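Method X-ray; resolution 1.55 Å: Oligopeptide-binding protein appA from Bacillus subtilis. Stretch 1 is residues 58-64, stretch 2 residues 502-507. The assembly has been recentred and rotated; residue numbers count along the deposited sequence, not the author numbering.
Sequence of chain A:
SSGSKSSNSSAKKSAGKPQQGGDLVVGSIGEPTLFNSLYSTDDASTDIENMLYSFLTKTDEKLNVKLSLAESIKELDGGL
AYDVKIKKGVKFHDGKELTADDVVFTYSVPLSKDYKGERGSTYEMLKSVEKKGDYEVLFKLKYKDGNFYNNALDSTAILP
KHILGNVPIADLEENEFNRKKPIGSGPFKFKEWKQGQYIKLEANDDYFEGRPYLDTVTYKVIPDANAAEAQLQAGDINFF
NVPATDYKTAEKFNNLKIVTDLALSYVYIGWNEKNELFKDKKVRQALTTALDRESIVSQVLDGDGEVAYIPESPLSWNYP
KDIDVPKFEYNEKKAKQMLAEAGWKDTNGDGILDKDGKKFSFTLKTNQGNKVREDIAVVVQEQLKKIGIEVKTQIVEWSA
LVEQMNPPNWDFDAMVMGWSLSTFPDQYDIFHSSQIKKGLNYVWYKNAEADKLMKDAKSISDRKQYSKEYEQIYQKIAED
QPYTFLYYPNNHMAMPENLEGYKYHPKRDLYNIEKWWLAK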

# COMPACT_ATOMS: atom_id res chain seq x y z
N LYS A 58 -9.03 -2.33 -14.19
CA LYS A 58 -8.23 -3.25 -13.40
C LYS A 58 -6.85 -3.29 -14.03
O LYS A 58 -6.73 -3.40 -15.25
N THR A 59 -5.81 -3.19 -13.22
CA THR A 59 -4.45 -3.26 -13.70
C THR A 59 -3.98 -4.70 -13.59
O THR A 59 -4.06 -5.32 -12.51
N ASP A 60 -3.55 -5.26 -14.73
CA ASP A 60 -3.24 -6.66 -14.79
C ASP A 60 -1.82 -6.98 -14.32
O ASP A 60 -1.09 -6.08 -13.86
N GLU A 61 -1.46 -8.26 -14.38
CA GLU A 61 -0.17 -8.71 -13.86
C GLU A 61 1.05 -8.16 -14.61
O GLU A 61 2.17 -8.21 -14.09
N LYS A 62 0.83 -7.62 -15.81
CA LYS A 62 1.87 -6.90 -16.56
C LYS A 62 1.81 -5.38 -16.34
O LYS A 62 2.59 -4.62 -16.92
N LEU A 63 0.92 -4.95 -15.46
CA LEU A 63 0.75 -3.56 -15.07
C LEU A 63 0.14 -2.71 -16.20
O LEU A 63 0.40 -1.50 -16.33
N ASN A 64 -0.71 -3.37 -16.99
CA ASN A 64 -1.50 -2.70 -18.01
C ASN A 64 -2.92 -2.48 -17.52
O ASN A 64 -3.48 -3.34 -16.84
N TYR A 502 -3.97 -19.53 -11.46
CA TYR A 502 -3.24 -18.49 -10.74
C TYR A 502 -2.21 -17.79 -11.66
O TYR A 502 -1.50 -18.44 -12.42
N LYS A 503 -2.14 -16.46 -11.57
CA LYS A 503 -1.10 -15.67 -12.22
C LYS A 503 -0.52 -14.75 -11.15
O LYS A 503 -1.28 -14.14 -10.36
N TYR A 504 0.81 -14.68 -11.11
CA TYR A 504 1.49 -13.83 -10.15
C TYR A 504 1.28 -12.35 -10.52
O TYR A 504 1.59 -11.93 -11.62
N HIS A 505 0.78 -11.59 -9.55
CA HIS A 505 0.60 -10.16 -9.64
C HIS A 505 1.45 -9.50 -8.56
O HIS A 505 1.33 -9.87 -7.36
N PRO A 506 2.28 -8.51 -8.91
CA PRO A 506 3.24 -7.98 -7.92
C PRO A 506 2.67 -7.05 -6.85
O PRO A 506 3.37 -6.77 -5.85
N LYS A 507 1.42 -6.63 -7.04
CA LYS A 507 0.73 -5.75 -6.11
C LYS A 507 -0.48 -6.38 -5.41
O LYS A 507 -0.68 -6.20 -4.18

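Stretch 1 leaves a strand at Thr59 and folds into a type I beta turn from Asp60 to Leu63, and stretch 2, an irregular segment, lies against this turn, with Glu61 and His505 the register point. Lys58 takes no part in the contact: its CA-to-CB bond points sideways, chi1 and chi2 are both t, and NZ is hydrogen-bonded elsewhere in the structure.

Thr59 contributes mainly its backbone. Its CA-to-CB bond points sideways (chi1 m) and its hydroxyl is hydrogen-bonded elsewhere, but its carbonyl accepts a hydrogen bond from His505 NE2, 2.9 Å from Thr59 O. The carbonyl lies near the plane of the imidazole, at its edge, where a ring N-H is directed. Histidine suits this place because its two ring nitrogens can serve different partners: His505 ND1 accepts from Lys507 N at 3.2 Å, within its own stretch, leaving NE2 to donate across the gap. His505 is t at chi1, and although its CA-to-CB bond points sideways, the ring end comes nearer stretch 1.

Asp60 points away and works on its own stretch. With chi1 at p, its carboxylate curls back over the turn, and Asp60 OD1 accepts hydrogen bonds from Lys62 N and from Asn64 N, each at 3.0 Å. A short acidic side chain is well suited to gathering the backbone amides of a turn in this way.

Glu61 is the most heavily covered residue. From a sideways CA-to-CB bond, the p, m rotamer brings the side chain to stretch 2: Glu61 CB sits 3.2 Å from Tyr504 O, and the carboxylate continues to Lys503. That lysine points toward the turn with chi1 m and the rest of its chain extended, so its CD lies 3.8 Å from Glu61 OE1. The salt bridge from Glu61 OE1 to Lys503 NZ is long, at 3.9 Å, and a water spans the same two atoms, donating to Glu61 OE1 at 2.4 Å and accepting from Lys503 NZ at 2.6 Å. Long, flexible charged chains fit this more open side of the contact.

Lys62 points away and makes no contact, as befits an exposed turn position. Leu63 (m, t) starts sideways, but its end comes nearer stretch 2: CD2 packs 3.9 Å from CG of Pro506 and 4.3 Å from CE1 of His505. One methyl, CD2, thus meets both the compact proline ring and the imidazole. Beyond it, Asn64 is out of reach.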

# COMPACT_ATOMS: atom_id res chain seq x y z
CB LYS A 58 -8.87 -4.64 -13.44
CG LYS A 58 -8.18 -5.72 -12.70
CD LYS A 58 -8.89 -7.08 -12.96
CE LYS A 58 -10.01 -7.37 -12.01
NZ LYS A 58 -10.73 -8.66 -12.37
CB THR A 59 -3.52 -2.25 -12.99
OG1 THR A 59 -3.93 -0.92 -13.33
CG2 THR A 59 -2.09 -2.43 -13.36
CB ASP A 60 -3.57 -7.23 -16.17
CG ASP A 60 -2.59 -6.84 -17.21
OD1 ASP A 60 -1.56 -6.24 -16.87
OD2 ASP A 60 -2.82 -7.15 -18.42
CB GLU A 61 -0.11 -10.23 -13.79
CG GLU A 61 0.02 -10.95 -15.11
CD GLU A 61 -1.27 -11.05 -15.92
OE1 GLU A 61 -1.21 -11.66 -17.00
OE2 GLU A 61 -2.34 -10.55 -15.50
CB LYS A 62 1.78 -7.23 -18.05
CG LYS A 62 1.71 -8.73 -18.32
CD LYS A 62 2.13 -9.04 -19.74
CE LYS A 62 3.68 -9.10 -19.91
NZ LYS A 62 4.17 -9.14 -21.34
CB LEU A 63 2.04 -2.97 -14.49
CG LEU A 63 2.62 -3.86 -13.35
CD1 LEU A 63 3.91 -3.27 -12.83
CD2 LEU A 63 1.63 -4.13 -12.21
CB ASN A 64 -1.53 -3.53 -19.29
CG ASN A 64 -0.16 -3.70 -19.89
OD1 ASN A 64 0.60 -2.75 -19.98
ND2 ASN A 64 0.16 -4.91 -20.28
CB TYR A 502 -2.58 -19.08 -9.48
CG TYR A 502 -1.63 -18.11 -8.79
CD1 TYR A 502 -0.29 -18.03 -9.16
CD2 TYR A 502 -2.07 -17.28 -7.78
CE1 TYR A 502 0.58 -17.13 -8.55
CE2 TYR A 502 -1.23 -16.39 -7.15
CZ TYR A 502 0.11 -16.32 -7.54
OH TYR A 502 0.97 -15.43 -6.92
CB LYS A 503 -1.70 -14.81 -13.32
CG LYS A 503 -2.24 -15.58 -14.52
CD LYS A 503 -3.00 -14.64 -15.48
CE LYS A 503 -3.52 -15.33 -16.72
NZ LYS A 503 -3.90 -14.31 -17.77
CB TYR A 504 2.99 -14.13 -10.07
CG TYR A 504 3.67 -13.17 -9.12
CD1 TYR A 504 3.59 -13.36 -7.75
CD2 TYR A 504 4.33 -12.04 -9.58
CE1 TYR A 504 4.17 -12.46 -6.87
CE2 TYR A 504 4.91 -11.13 -8.69
CZ TYR A 504 4.82 -11.35 -7.35
OH TYR A 504 5.39 -10.47 -6.47
CB HIS A 505 -0.87 -9.81 -9.50
CG HIS A 505 -1.24 -8.41 -9.92
ND1 HIS A 505 -0.83 -7.28 -9.25
CD2 HIS A 505 -2.03 -7.98 -10.93
CE1 HIS A 505 -1.33 -6.21 -9.86
NE2 HIS A 505 -2.04 -6.61 -10.90
CB PRO A 506 4.26 -7.26 -8.81
CG PRO A 506 3.46 -6.80 -9.96
CD PRO A 506 2.53 -7.94 -10.26
CB LYS A 507 0.31 -4.47 -6.85
CG LYS A 507 -0.35 -3.47 -5.88
CD LYS A 507 -0.72 -2.15 -6.54
CE LYS A 507 -1.56 -1.27 -5.59
NZ LYS A 507 -0.74 -0.71 -4.50
O HOH W 1 -3.12 -11.87 -18.44